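Local structure of filamentous hemagglutinin (Bordetella pertussis, 1RWR) at residues A99-A104 / S120-T125; S32-Q37 / S74-E79. The protein is a secreted adhesin whose N-terminal domain probably directs its export across the outer membrane by the two-partner secretion pathway. One frame throughout, in Å; residues are numbered along the deposited sequence.

Contact 1 (A99-A104 / S120-T125); sequences ADLIIA and SNLTLT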
loop_
_atom_site.group_PDB
_atom_site.type_symbol
_atom_site.label_atom_id
_atom_site.label_comp_id
_atom_site.label_asym_id
_atom_site.label_seq_id
_atom_site.Cartn_x
_atom_site.Cartn_y
_atom_site.Cartn_z
ATOM N N ALA A 99 11.511 -5.719 7.703
ATOM C CA ALA A 99 11.729 -5.400 6.287
ATOM C C ALA A 99 10.545 -4.642 5.705
ATOM O O ALA A 99 9.444 -4.673 6.254
ATOM C CB ALA A 99 11.937 -6.676 5.510
ATOM N N ASP A 100 10.777 -3.924 4.614
ATOM C CA ASP A 100 9.690 -3.406 3.795
ATOM C C ASP A 100 8.893 -4.563 3.182
ATOM O O ASP A 100 9.445 -5.612 2.846
ATOM C CB ASP A 100 10.227 -2.565 2.618
ATOM C CG ASP A 100 10.835 -1.228 3.048
ATOM O OD1 ASP A 100 10.623 -0.755 4.190
ATOM O OD2 ASP A 100 11.557 -0.594 2.258
ATOM N N LEU A 101 7.583 -4.382 3.104
ATOM C CA LEU A 101 6.692 -5.312 2.429
ATOM C C LEU A 101 6.103 -4.618 1.218
ATOM O O LEU A 101 5.603 -3.498 1.314
ATOM C CB LEU A 101 5.540 -5.794 3.345
ATOM C CG LEU A 101 5.939 -6.637 4.556
ATOM C CD1 LEU A 101 4.678 -6.913 5.382
ATOM C CD2 LEU A 101 6.608 -7.946 4.130
ATOM N N ILE A 102 6.140 -5.307 0.089
ATOM C CA ILE A 102 5.506 -4.857 -1.149
ATOM C C ILE A 102 4.696 -6.015 -1.666
ATOM O O ILE A 102 5.248 -7.105 -1.907
ATOM C CB ILE A 102 6.563 -4.456 -2.226
ATOM C CG1 ILE A 102 7.568 -3.418 -1.724
ATOM C CG2 ILE A 102 5.856 -3.927 -3.441
ATOM C CD1 ILE A 102 8.732 -3.974 -0.972
ATOM N N ILE A 103 3.398 -5.784 -1.843
ATOM C CA ILE A 103 2.477 -6.760 -2.415
ATOM C C ILE A 103 1.991 -6.202 -3.755
ATOM O O ILE A 103 1.359 -5.173 -3.817
ATOM C CB ILE A 103 1.278 -7.055 -1.480
ATOM C CG1 ILE A 103 1.691 -7.385 -0.024
ATOM C CG2 ILE A 103 0.420 -8.211 -2.091
ATOM C CD1 ILE A 103 2.549 -8.500 0.107
ATOM N N ALA A 104 2.313 -6.888 -4.835
ATOM C CA ALA A 104 2.028 -6.431 -6.203
ATOM C C ALA A 104 1.168 -7.427 -6.947
ATOM O O ALA A 104 1.555 -8.588 -7.156
ATOM C CB ALA A 104 3.333 -6.189 -6.958
ATOM N N SER A 120 8.735 -2.654 8.237
ATOM C CA SER A 120 9.200 -1.290 8.272
ATOM C C SER A 120 8.217 -0.333 7.640
ATOM O O SER A 120 8.035 0.778 8.107
ATOM C CB SER A 120 10.514 -1.194 7.481
ATOM O OG SER A 120 11.329 -2.272 7.805
ATOM N N ASN A 121 7.689 -0.762 6.501
ATOM C CA ASN A 121 6.799 0.020 5.626
ATOM C C ASN A 121 5.990 -0.981 4.816
ATOM O O ASN A 121 6.389 -2.149 4.681
ATOM C CB ASN A 121 7.585 0.891 4.649
ATOM C CG ASN A 121 8.477 1.901 5.340
ATOM O OD1 ASN A 121 7.975 2.830 5.955
ATOM N ND2 ASN A 121 9.816 1.702 5.275
ATOM N N LEU A 122 4.874 -0.544 4.251
ATOM C CA LEU A 122 4.005 -1.410 3.445
ATOM C C LEU A 122 3.534 -0.701 2.203
ATOM O O LEU A 122 2.999 0.406 2.300
ATOM C CB LEU A 122 2.753 -1.843 4.234
ATOM C CG LEU A 122 1.703 -2.708 3.548
ATOM C CD1 LEU A 122 2.248 -4.051 3.033
ATOM C CD2 LEU A 122 0.602 -3.020 4.452
ATOM N N THR A 123 3.719 -1.331 1.041
ATOM C CA THR A 123 3.195 -0.864 -0.238
ATOM C C THR A 123 2.281 -1.924 -0.845
ATOM O O THR A 123 2.673 -3.110 -0.954
ATOM C CB THR A 123 4.358 -0.653 -1.174
ATOM O OG1 THR A 123 5.334 0.213 -0.547
ATOM C CG2 THR A 123 3.948 -0.043 -2.506
ATOM N N LEU A 124 1.065 -1.508 -1.224
ATOM C CA LEU A 124 0.108 -2.340 -1.938
ATOM C C LEU A 124 -0.024 -1.764 -3.320
ATOM O O LEU A 124 -0.313 -0.572 -3.473
ATOM C CB LEU A 124 -1.240 -2.322 -1.241
ATOM C CG LEU A 124 -1.215 -2.785 0.203
ATOM C CD1 LEU A 124 -2.672 -2.797 0.741
ATOM C CD2 LEU A 124 -0.540 -4.164 0.320
ATOM N N THR A 125 0.216 -2.578 -4.337
ATOM C CA THR A 125 0.293 -2.045 -5.688
ATOM C C THR A 125 -0.319 -2.985 -6.720
ATOM O O THR A 125 -0.284 -4.207 -6.575
ATOM C CB THR A 125 1.778 -1.631 -6.039
ATOM O OG1 THR A 125 1.790 -0.945 -7.290
ATOM C CG2 THR A 125 2.651 -2.850 -6.236
#

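Contact 2 (S32-Q37 / S74-E79); sequences SHNKFQ and SAILAE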
loop_
_atom_site.group_PDB
_atom_site.type_symbol
_atom_site.label_atom_id
_atom_site.label_comp_id
_atom_site.label_asym_id
_atom_site.label_seq_id
_atom_site.Cartn_x
_atom_site.Cartn_y
_atom_site.Cartn_z
ATOM N N SER A 32 14.058 -9.523 -1.561
ATOM C CA SER A 32 13.612 -10.884 -1.760
ATOM C C SER A 32 12.408 -10.808 -2.698
ATOM O O SER A 32 11.378 -10.248 -2.328
ATOM C CB SER A 32 13.218 -11.507 -0.435
ATOM O OG SER A 32 12.610 -12.787 -0.607
ATOM N N HIS A 33 12.565 -11.343 -3.910
ATOM C CA HIS A 33 11.545 -11.285 -4.951
ATOM C C HIS A 33 10.836 -12.633 -5.000
ATOM O O HIS A 33 11.408 -13.652 -5.391
ATOM C CB HIS A 33 12.197 -10.914 -6.292
ATOM C CG HIS A 33 11.221 -10.591 -7.368
ATOM N ND1 HIS A 33 11.587 -9.977 -8.545
ATOM C CD2 HIS A 33 9.883 -10.813 -7.451
ATOM C CE1 HIS A 33 10.515 -9.814 -9.300
ATOM N NE2 HIS A 33 9.465 -10.312 -8.659
ATOM N N ASN A 34 9.587 -12.643 -4.546
ATOM C CA ASN A 34 8.807 -13.847 -4.431
ATOM C C ASN A 34 7.657 -13.802 -5.421
ATOM O O ASN A 34 6.835 -12.884 -5.367
ATOM C CB ASN A 34 8.253 -13.944 -3.032
ATOM C CG ASN A 34 9.346 -14.014 -2.005
ATOM O OD1 ASN A 34 9.891 -15.107 -1.790
ATOM N ND2 ASN A 34 9.794 -12.836 -1.473
ATOM N N LYS A 35 7.635 -14.741 -6.353
ATOM C CA LYS A 35 6.544 -14.831 -7.331
ATOM C C LYS A 35 5.567 -15.859 -6.855
ATOM O O LYS A 35 5.954 -16.895 -6.303
ATOM C CB LYS A 35 7.066 -15.170 -8.729
ATOM C CG LYS A 35 7.795 -13.985 -9.395
ATOM C CD LYS A 35 8.458 -14.409 -10.677
ATOM C CE LYS A 35 9.210 -13.268 -11.316
ATOM N NZ LYS A 35 8.288 -12.417 -12.159
ATOM N N PHE A 36 4.293 -15.567 -7.065
ATOM C CA PHE A 36 3.184 -16.421 -6.695
ATOM C C PHE A 36 2.202 -16.528 -7.836
ATOM O O PHE A 36 1.886 -15.534 -8.492
ATOM C CB PHE A 36 2.404 -15.794 -5.543
ATOM C CG PHE A 36 3.130 -15.776 -4.241
ATOM C CD1 PHE A 36 2.945 -16.789 -3.327
ATOM C CD2 PHE A 36 4.018 -14.739 -3.933
ATOM C CE1 PHE A 36 3.619 -16.785 -2.099
ATOM C CE2 PHE A 36 4.665 -14.739 -2.704
ATOM C CZ PHE A 36 4.465 -15.759 -1.801
ATOM N N GLN A 37 1.700 -17.737 -8.050
ATOM C CA GLN A 37 0.550 -17.938 -8.930
ATOM C C GLN A 37 -0.714 -17.309 -8.319
ATOM O O GLN A 37 -1.509 -16.684 -9.050
ATOM C CB GLN A 37 0.337 -19.433 -9.143
ATOM C CG GLN A 37 -0.547 -19.774 -10.303
ATOM C CD GLN A 37 -1.918 -20.217 -9.873
ATOM O OE1 GLN A 37 -2.063 -21.047 -8.956
ATOM N NE2 GLN A 37 -2.945 -19.671 -10.527
ATOM N N SER A 74 16.041 -6.879 3.311
ATOM C CA SER A 74 15.553 -5.542 3.688
ATOM C C SER A 74 14.201 -5.156 3.057
ATOM O O SER A 74 13.526 -4.289 3.578
ATOM C CB SER A 74 16.625 -4.477 3.446
ATOM O OG SER A 74 17.087 -4.546 2.139
ATOM N N ALA A 75 13.788 -5.839 1.987
ATOM C CA ALA A 75 12.504 -5.608 1.317
ATOM C C ALA A 75 12.022 -6.966 0.830
ATOM O O ALA A 75 12.782 -7.725 0.262
ATOM C CB ALA A 75 12.651 -4.658 0.137
ATOM N N ILE A 76 10.757 -7.259 1.076
ATOM C CA ILE A 76 10.147 -8.501 0.672
ATOM C C ILE A 76 9.016 -8.120 -0.290
ATOM O O ILE A 76 8.073 -7.432 0.081
ATOM C CB ILE A 76 9.584 -9.246 1.919
ATOM C CG1 ILE A 76 10.724 -9.681 2.888
ATOM C CG2 ILE A 76 8.807 -10.496 1.486
ATOM C CD1 ILE A 76 10.266 -10.064 4.280
ATOM N N LEU A 77 9.177 -8.536 -1.547
ATOM C CA LEU A 77 8.213 -8.358 -2.588
ATOM C C LEU A 77 7.507 -9.680 -2.861
ATOM O O LEU A 77 8.165 -10.702 -3.092
ATOM C CB LEU A 77 8.969 -7.993 -3.850
ATOM C CG LEU A 77 8.200 -7.903 -5.161
ATOM C CD1 LEU A 77 7.071 -6.863 -5.142
ATOM C CD2 LEU A 77 9.217 -7.553 -6.244
ATOM N N ALA A 78 6.189 -9.648 -2.829
ATOM C CA ALA A 78 5.336 -10.734 -3.230
ATOM C C ALA A 78 4.621 -10.248 -4.475
ATOM O O ALA A 78 3.848 -9.296 -4.391
ATOM C CB ALA A 78 4.287 -11.052 -2.116
ATOM N N GLU A 79 4.891 -10.876 -5.614
ATOM C CA GLU A 79 4.322 -10.501 -6.909
ATOM C C GLU A 79 3.476 -11.631 -7.442
ATOM O O GLU A 79 3.959 -12.749 -7.535
ATOM C CB GLU A 79 5.453 -10.275 -7.928
ATOM C CG GLU A 79 4.948 -9.872 -9.294
ATOM C CD GLU A 79 6.003 -9.916 -10.395
ATOM O OE1 GLU A 79 7.174 -10.164 -10.101
ATOM O OE2 GLU A 79 5.666 -9.615 -11.570
#

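Contact 1 (A99-A104 / S120-T125)
Strands 99-104 and 121-125 run parallel, their axes 4.8 Å apart and inclined by only 9°. The backbone N and O of Leu101 and Ile103 all bond across to 121-125: Leu101 N gives to Asn121 O, Leu101 O takes Thr123 N at 2.9 Å, Ile103 N gives to Thr123 O, and Ile103 O takes Thr125 N. The last three bonds lie nearly along their C=O axes, whereas Ser120 N, at the corner, reaches Ala99 O from 60° out of the carbonyl plane. Asp100 and Asn121 extend side by side, each with CG beside its own backbone N. Asn121 ND2 donates in its amide plane to Asp100 OD1 at 2.8 Å, meeting it from above the carboxylate plane; Asn121 OD1 accepts from Tyr159 N. Thr125 OG1 is hydrogen-bonded to Val163 O and Gly127 N, and this hydroxyl, anti to the backbone N, leaves CG2 in the crowded position, 3.5 Å from Ala104 CB. On the other face, Leu122 CD1 lies 3.7 Å from Leu101 CB, and Leu124 CD2 touches Ile103 CB. Such in-register parallel pairing typifies a beta-helix. Strand 75-80 flanks 99-104, strand 159-164 flanks 119-125, and Leu92 of strand 91-96 packs against Leu101 and Leu122.

Contact 2 (S32-Q37 / S74-E79)
Ala75 opens the pairing: its carbonyl O accepts Ser32 N in an almost straight bond, 174° at the hydrogen. Ile76 sits in register with Ser32, and its CG2 lies 3.9 Å from Asn34 ND2. Leu77 is held through both backbone polar atoms. Its N donates to Ser32 O, and its O receives two donors from Asn34, the backbone N in the carbonyl plane at 2.8 Å and ND2 from above that plane at 3.1 Å. Asn34 ND2 also donates to Ser32 OG, while Asn34 OD1 is taken by Thr9 OG1 and Ala24 N, so the amide is fixed at both ends; Ser32 OG is itself bonded to Ala24 O. On the opposite face of the sheet, Leu77 CD2 covers one face of the His33 imidazole in a CH-pi contact, 3.7 Å from the centroid and 16° off the normal. Ala78 CB meets Phe36 CE2 at 3.8 Å. Glu79, extended with CG anti to the backbone N, brings OE1 to His33 NE2 at 2.7 Å, in the ring plane and with ring and carboxylate nearly coplanar. Lys35 NZ, its chain bent at chi4 (-84°), joins the same oxygen at 3.2 Å from above the carboxylate plane, and Arg128 holds OE2 in a salt bridge. This cluster of basic groups would probably favour an ionised Glu79. Backbone N and O of Glu79 bond to Asn34 O and Phe36 N. Such in-register parallel pairing of sheet neighbours, separated in the chain by other strands, is characteristic of a right-handed beta-helix, here at one end of a ten-stranded parallel sheet.

From the N terminus, the chain enters strand 31-36, and contact 2 closes a 36-residue excursion when 74-79 pairs with it. The chain then leaves through strands 86-89 and 91-96 and returns as 99-104. Contact 1 closes a shorter, 15-residue excursion at 120-125. The two closures are in series, neither nested nor crossed, and their centres lie about 10 Å apart. They are joined directly because 75-80 and 99-104 are neighbours in one parallel sheet: Asp100 O lies 2.8 Å from Ile76 N, a probable hydrogen bond, and Ile102 CG2 packs on Leu77 CD1. Together they tie the strand at the N-terminal end of the sheet, 31-36, to the interior of the beta-helix sheet.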